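Local structure of 3-isopropylmalate dehydratase small subunit (3Q3W) at residues L126-D129 and E130-I134; E133-D136 and E137-S141. The protein catalyses, as the small subunit of isopropylmalate isomerase, the interconversion of 2-isopropylmalate and 3-isopropylmalate by way of 2-isopropylmaleate. One frame throughout, in Å; residues are numbered along the deposited sequence.

Interactions 1 and 2 are successive local contacts on one helix, 128-140, with centres about 10 Å apart. In this member of the aconitase C-terminal domain family the helix follows strand 122-125 and packs on the mixed sheet. Interaction 1 covers its N-terminal end, where Ala127 holds the N-cap position; interaction 2 runs to the C-terminal end, where Ser141 is the first residue to leave helical geometry. Glu133 and Ile134 belong to both. Each contact has a buried side, with Leu126, Val131 and Ile134 in interaction 1 and Ile134, Val135 and Leu138 in interaction 2, and a polar side. No ligand accompanies either contact, and no active-site role is claimed.

Interaction 1: residues L126-D129 and E130-I134; sequences LAKD and EVLEI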
ATOM      1  N   LEU A 126       5.928 -10.305   4.083  1.00 44.54           N
ATOM      2  CA  LEU A 126       7.058 -10.586   4.968  1.00 45.93           C
ATOM      3  C   LEU A 126       6.609 -11.403   6.176  1.00 47.42           C
ATOM      4  O   LEU A 126       5.438 -11.394   6.532  1.00 47.15           O
ATOM      5  CB  LEU A 126       7.719  -9.286   5.428  1.00 45.32           C
ATOM      6  CG  LEU A 126       8.408  -8.502   4.303  1.00 44.25           C
ATOM      7  CD1 LEU A 126       9.285  -7.375   4.861  1.00 40.73           C
ATOM      8  CD2 LEU A 126       9.234  -9.472   3.417  1.00 40.73           C
ATOM      9  N   ALA A 127       7.518 -12.139   6.802  1.00 48.84           N
ATOM     10  CA  ALA A 127       7.162 -12.792   8.058  1.00 50.24           C
ATOM     11  C   ALA A 127       6.764 -11.715   9.081  1.00 48.77           C
ATOM     12  O   ALA A 127       7.307 -10.610   9.072  1.00 46.60           O
ATOM     13  CB  ALA A 127       8.308 -13.664   8.581  1.00 52.97           C
ATOM     14  N   LYS A 128       5.798 -12.044   9.936  1.00 49.80           N
ATOM     15  CA  LYS A 128       5.249 -11.082  10.887  0.60 49.34           C
ATOM     16  C   LYS A 128       6.342 -10.457  11.747  1.00 49.83           C
ATOM     17  O   LYS A 128       6.308  -9.257  12.015  1.00 49.00           O
ATOM     18  CB  LYS A 128       4.135 -11.735  11.722  0.60 51.06           C
ATOM     19  CG  LYS A 128       4.017 -11.249  13.161  0.60 52.70           C
ATOM     20  CD  LYS A 128       2.638 -10.732  13.508  0.60 52.35           C
ATOM     21  CE  LYS A 128       2.492  -9.283  13.101  0.60 49.06           C
ATOM     22  NZ  LYS A 128       1.151  -8.748  13.480  0.60 50.78           N
ATOM     23  N   ASP A 129       7.321 -11.263  12.155  1.00 52.14           N
ATOM     24  CA  ASP A 129       8.473 -10.735  12.896  0.60 52.82           C
ATOM     25  C   ASP A 129       9.179  -9.644  12.112  1.00 50.56           C
ATOM     26  O   ASP A 129       9.602  -8.645  12.687  1.00 49.24           O
ATOM     27  CB  ASP A 129       9.475 -11.841  13.296  0.60 56.04           C
ATOM     28  CG  ASP A 129      10.353 -12.327  12.139  0.60 56.79           C
ATOM     29  OD1 ASP A 129      11.595 -12.177  12.234  0.60 55.11           O
ATOM     30  OD2 ASP A 129       9.812 -12.895  11.151  0.60 57.44           O
ATOM     31  N   GLU A 130       9.294  -9.815  10.803  1.00 49.68           N
ATOM     32  CA  GLU A 130      10.000  -8.845   9.986  1.00 48.20           C
ATOM     33  C   GLU A 130       9.134  -7.572   9.874  1.00 45.65           C
ATOM     34  O   GLU A 130       9.662  -6.472   9.977  1.00 44.65           O
ATOM     35  CB  GLU A 130      10.324  -9.412   8.602  1.00 48.97           C
ATOM     36  CG  GLU A 130      11.417 -10.574   8.534  1.00 53.49           C
ATOM     37  CD  GLU A 130      11.535 -11.211   7.111  1.00 55.29           C
ATOM     38  OE1 GLU A 130      10.548 -11.124   6.345  1.00 54.14           O
ATOM     39  OE2 GLU A 130      12.601 -11.789   6.761  1.00 58.23           O
ATOM     40  N   VAL A 131       7.820  -7.728   9.711  1.00 44.37           N
ATOM     41  CA  VAL A 131       6.891  -6.580   9.680  1.00 41.73           C
ATOM     42  C   VAL A 131       6.970  -5.773  10.996  1.00 42.19           C
ATOM     43  O   VAL A 131       6.994  -4.554  10.981  1.00 39.04           O
ATOM     44  CB  VAL A 131       5.417  -7.015   9.429  1.00 40.90           C
ATOM     45  CG1 VAL A 131       4.486  -5.807   9.469  1.00 36.91           C
ATOM     46  CG2 VAL A 131       5.261  -7.770   8.094  1.00 39.65           C
ATOM     47  N   LEU A 132       7.065  -6.481  12.121  1.00 44.89           N
ATOM     48  CA  LEU A 132       6.985  -5.877  13.448  1.00 45.34           C
ATOM     49  C   LEU A 132       8.212  -5.029  13.698  1.00 45.15           C
ATOM     50  O   LEU A 132       8.147  -3.915  14.251  1.00 44.30           O
ATOM     51  CB  LEU A 132       6.877  -6.992  14.491  1.00 49.24           C
ATOM     52  CG  LEU A 132       5.664  -6.918  15.417  1.00 50.67           C
ATOM     53  CD1 LEU A 132       4.510  -6.184  14.764  1.00 50.97           C
ATOM     54  CD2 LEU A 132       5.270  -8.342  15.865  1.00 53.97           C
ATOM     55  N   GLU A 133       9.336  -5.585  13.262  1.00 45.95           N
ATOM     56  CA  GLU A 133      10.634  -4.936  13.294  1.00 46.25           C
ATOM     57  C   GLU A 133      10.662  -3.690  12.427  1.00 42.62           C
ATOM     58  O   GLU A 133      11.177  -2.675  12.845  1.00 41.31           O
ATOM     59  CB  GLU A 133      11.690  -5.946  12.831  1.00 48.44           C
ATOM     60  CG  GLU A 133      13.089  -5.440  12.541  1.00 51.30           C
ATOM     61  CD  GLU A 133      14.087  -6.588  12.298  1.00 55.41           C
ATOM     62  OE1 GLU A 133      13.663  -7.710  11.985  1.00 58.14           O
ATOM     63  OE2 GLU A 133      15.308  -6.380  12.416  1.00 61.85           O
ATOM     64  N   ILE A 134      10.186  -3.804  11.195  1.00 40.85           N
ATOM     65  CA  ILE A 134      10.065  -2.632  10.268  1.00 38.95           C
ATOM     66  C   ILE A 134       9.310  -1.465  10.881  1.00 37.08           C
ATOM     67  O   ILE A 134       9.828  -0.384  10.913  1.00 38.61           O
ATOM     68  CB  ILE A 134       9.424  -3.041   8.934  1.00 36.97           C
ATOM     69  CG1 ILE A 134      10.467  -3.763   8.087  1.00 38.56           C
ATOM     70  CG2 ILE A 134       8.919  -1.868   8.162  1.00 33.34           C
ATOM     71  CD1 ILE A 134       9.869  -4.616   7.030  1.00 38.21           C
TER
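Glu130 folds back over the start of its own helix, and its OE1 accepts a hydrogen bond from Ala127 N at 3.2 Å. The N-H...O angle is 140° and the donor stands 41° out of the carboxylate plane, so the bond is neither straight nor coplanar. CG of Glu130 lies beside the backbone N, anti to the carbonyl carbon (chi1 -69°), and the extended chain beyond it carries OE1 back to residue 127. With Ala127 as N-cap and Glu130 at N3, this bond is one half of a capping box; alanine has no side-chain acceptor to supply the other half. The first helical bond, Val131 N to Ala127 O, measures 3.0 Å. The same carboxylate oxygen touches Leu126, with OE1 3.5 Å from CB, the two side chains crossing at about a right angle. Asp129, in one of its two conformers, lies beside Glu130 and points the same way. On the buried side of the helix, Leu126 CD1 meets Ile134 CD1 at 3.6 Å, one helical turn past Glu130. Phe162 of strand 160-163 touches Leu126, Glu130 and Ile134, Val77 of strand 73-78 meets Val131 and Ile134, and a backbone bond to Ala105 ties Leu126 to strand 102-105.

Interaction 2: residues E133-D136 and E137-S141; sequences EIVD and ELKKS
Asp136 and Lys140, four residues apart, form a salt bridge along the polar side of the helix: Asp136 OD1 receives Lys140 NZ at 3.1 Å on its syn lone pair, the side of OD2. The lysine is extended beyond CG, and its CE sits 3.5 Å from Asp136 OD2, so the end of the chain passes close to both carboxylate oxygens. A water donates to Asp136 OD1 at 2.9 Å and to Glu137 OE1, which makes OD1 an acceptor for two partners; by donating to both acids it probably eases the repulsion between them. Glu137 reaches the water through a bend at chi2 (72°). This side is the looser one, held by long chains and a solvent molecule.

The other side is closer-knit, because Ile134, Val135 and Leu138 are buried and all three rest on Val77 of strand 73-78. Leu138 is further enclosed by Ala14 and Pro16 of strand 9-17 and by Phe157 of strand 154-157. Its N keeps the routine helical bond to Ile134 O, at 2.8 Å. Between the two sides, Lys139 is bent at chi3 (-65°), which lays its CE 3.8 Å from Val135 CG1, and its amino group continues to a salt bridge with Glu18. Pro16 also meets Val135 and Lys139, and Phe157 borders Glu137, seating the helix against the mixed sheet.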
ATOM      1  N   GLU A 133       9.336  -5.585  13.262  1.00 45.95           N
ATOM      2  CA  GLU A 133      10.634  -4.936  13.294  1.00 46.25           C
ATOM      3  C   GLU A 133      10.662  -3.690  12.427  1.00 42.62           C
ATOM      4  O   GLU A 133      11.177  -2.675  12.845  1.00 41.31           O
ATOM      5  CB  GLU A 133      11.690  -5.946  12.831  1.00 48.44           C
ATOM      6  CG  GLU A 133      13.089  -5.440  12.541  1.00 51.30           C
ATOM      7  CD  GLU A 133      14.087  -6.588  12.298  1.00 55.41           C
ATOM      8  OE1 GLU A 133      13.663  -7.710  11.985  1.00 58.14           O
ATOM      9  OE2 GLU A 133      15.308  -6.380  12.416  1.00 61.85           O
ATOM     10  N   ILE A 134      10.186  -3.804  11.195  1.00 40.85           N
ATOM     11  CA  ILE A 134      10.065  -2.632  10.268  1.00 38.95           C
ATOM     12  C   ILE A 134       9.310  -1.465  10.881  1.00 37.08           C
ATOM     13  O   ILE A 134       9.828  -0.384  10.913  1.00 38.61           O
ATOM     14  CB  ILE A 134       9.424  -3.041   8.934  1.00 36.97           C
ATOM     15  CG1 ILE A 134      10.467  -3.763   8.087  1.00 38.56           C
ATOM     16  CG2 ILE A 134       8.919  -1.868   8.162  1.00 33.34           C
ATOM     17  CD1 ILE A 134       9.869  -4.616   7.030  1.00 38.21           C
ATOM     18  N   VAL A 135       8.108  -1.731  11.378  1.00 37.06           N
ATOM     19  CA  VAL A 135       7.251  -0.764  11.971  1.00 36.53           C
ATOM     20  C   VAL A 135       7.953  -0.067  13.109  1.00 38.65           C
ATOM     21  O   VAL A 135       8.010   1.169  13.110  1.00 37.48           O
ATOM     22  CB  VAL A 135       5.971  -1.388  12.491  1.00 36.82           C
ATOM     23  CG1 VAL A 135       5.219  -0.357  13.405  1.00 36.75           C
ATOM     24  CG2 VAL A 135       5.090  -1.834  11.316  1.00 34.77           C
ATOM     25  N   ASP A 136       8.577  -0.843  14.017  1.00 41.04           N
ATOM     26  CA  ASP A 136       9.218  -0.254  15.181  1.00 43.22           C
ATOM     27  C   ASP A 136      10.292   0.726  14.753  1.00 43.22           C
ATOM     28  O   ASP A 136      10.362   1.859  15.214  1.00 42.76           O
ATOM     29  CB  ASP A 136       9.870  -1.287  16.076  1.00 46.48           C
ATOM     30  CG  ASP A 136      10.548  -0.639  17.254  1.00 48.51           C
ATOM     31  OD1 ASP A 136      11.794  -0.603  17.298  1.00 49.52           O
ATOM     32  OD2 ASP A 136       9.810  -0.103  18.083  1.00 47.58           O
ATOM     33  N   GLU A 137      11.136   0.297  13.845  1.00 43.84           N
ATOM     34  CA  GLU A 137      12.207   1.158  13.409  1.00 44.80           C
ATOM     35  C   GLU A 137      11.669   2.385  12.630  1.00 41.54           C
ATOM     36  O   GLU A 137      12.200   3.481  12.762  1.00 41.57           O
ATOM     37  CB  GLU A 137      13.138   0.327  12.542  1.00 46.94           C
ATOM     38  CG  GLU A 137      14.229   1.079  11.811  1.00 51.48           C
ATOM     39  CD  GLU A 137      15.320   1.569  12.696  1.00 58.28           C
ATOM     40  OE1 GLU A 137      15.586   0.913  13.730  1.00 66.52           O
ATOM     41  OE2 GLU A 137      15.931   2.609  12.342  1.00 60.78           O
ATOM     42  N   LEU A 138      10.649   2.172  11.799  1.00 39.14           N
ATOM     43  CA  LEU A 138      10.138   3.231  10.926  1.00 35.73           C
ATOM     44  C   LEU A 138       9.566   4.376  11.744  1.00 34.57           C
ATOM     45  O   LEU A 138       9.740   5.566  11.431  1.00 31.69           O
ATOM     46  CB  LEU A 138       9.069   2.653   9.983  1.00 34.87           C
ATOM     47  CG  LEU A 138       8.586   3.514   8.808  1.00 32.17           C
ATOM     48  CD1 LEU A 138       9.728   4.115   7.984  1.00 31.54           C
ATOM     49  CD2 LEU A 138       7.707   2.604   7.968  1.00 28.90           C
ATOM     50  N   LYS A 139       8.868   4.008  12.798  1.00 34.27           N
ATOM     51  CA  LYS A 139       8.290   4.983  13.675  1.00 34.27           C
ATOM     52  C   LYS A 139       9.340   5.772  14.387  1.00 35.27           C
ATOM     53  O   LYS A 139       9.236   7.009  14.498  1.00 33.77           O
ATOM     54  CB  LYS A 139       7.474   4.289  14.706  1.00 36.09           C
ATOM     55  CG  LYS A 139       6.243   3.677  14.147  1.00 35.90           C
ATOM     56  CD  LYS A 139       5.356   3.273  15.285  1.00 40.63           C
ATOM     57  CE  LYS A 139       5.931   2.187  16.147  1.00 41.30           C
ATOM     58  NZ  LYS A 139       4.890   1.869  17.149  1.00 43.63           N
ATOM     59  N   LYS A 140      10.341   5.050  14.896  1.00 36.15           N
ATOM     60  CA  LYS A 140      11.447   5.673  15.589  1.00 38.26           C
ATOM     61  C   LYS A 140      12.303   6.547  14.690  1.00 37.82           C
ATOM     62  O   LYS A 140      12.880   7.522  15.169  1.00 35.30           O
ATOM     63  CB  LYS A 140      12.351   4.642  16.240  1.00 40.91           C
ATOM     64  CG  LYS A 140      11.730   3.939  17.414  1.00 43.76           C
ATOM     65  CD  LYS A 140      12.704   2.946  17.964  1.00 45.91           C
ATOM     66  CE  LYS A 140      12.145   2.266  19.203  1.00 50.51           C
ATOM     67  NZ  LYS A 140      12.952   1.093  19.620  1.00 52.76           N
ATOM     68  N   SER A 141      12.378   6.223  13.397  1.00 36.65           N
ATOM     69  CA  SER A 141      13.395   6.864  12.545  1.00 37.83           C
ATOM     70  C   SER A 141      12.949   8.224  11.985  1.00 35.70           C
ATOM     71  O   SER A 141      11.774   8.420  11.599  1.00 33.49           O
ATOM     72  CB  SER A 141      13.793   5.927  11.383  1.00 38.64           C
ATOM     73  OG  SER A 141      14.881   6.472  10.647  1.00 43.16           O
TER
HETATM   74  O   HOH W   1      14.276  -0.233  15.777  1.00 21.56           O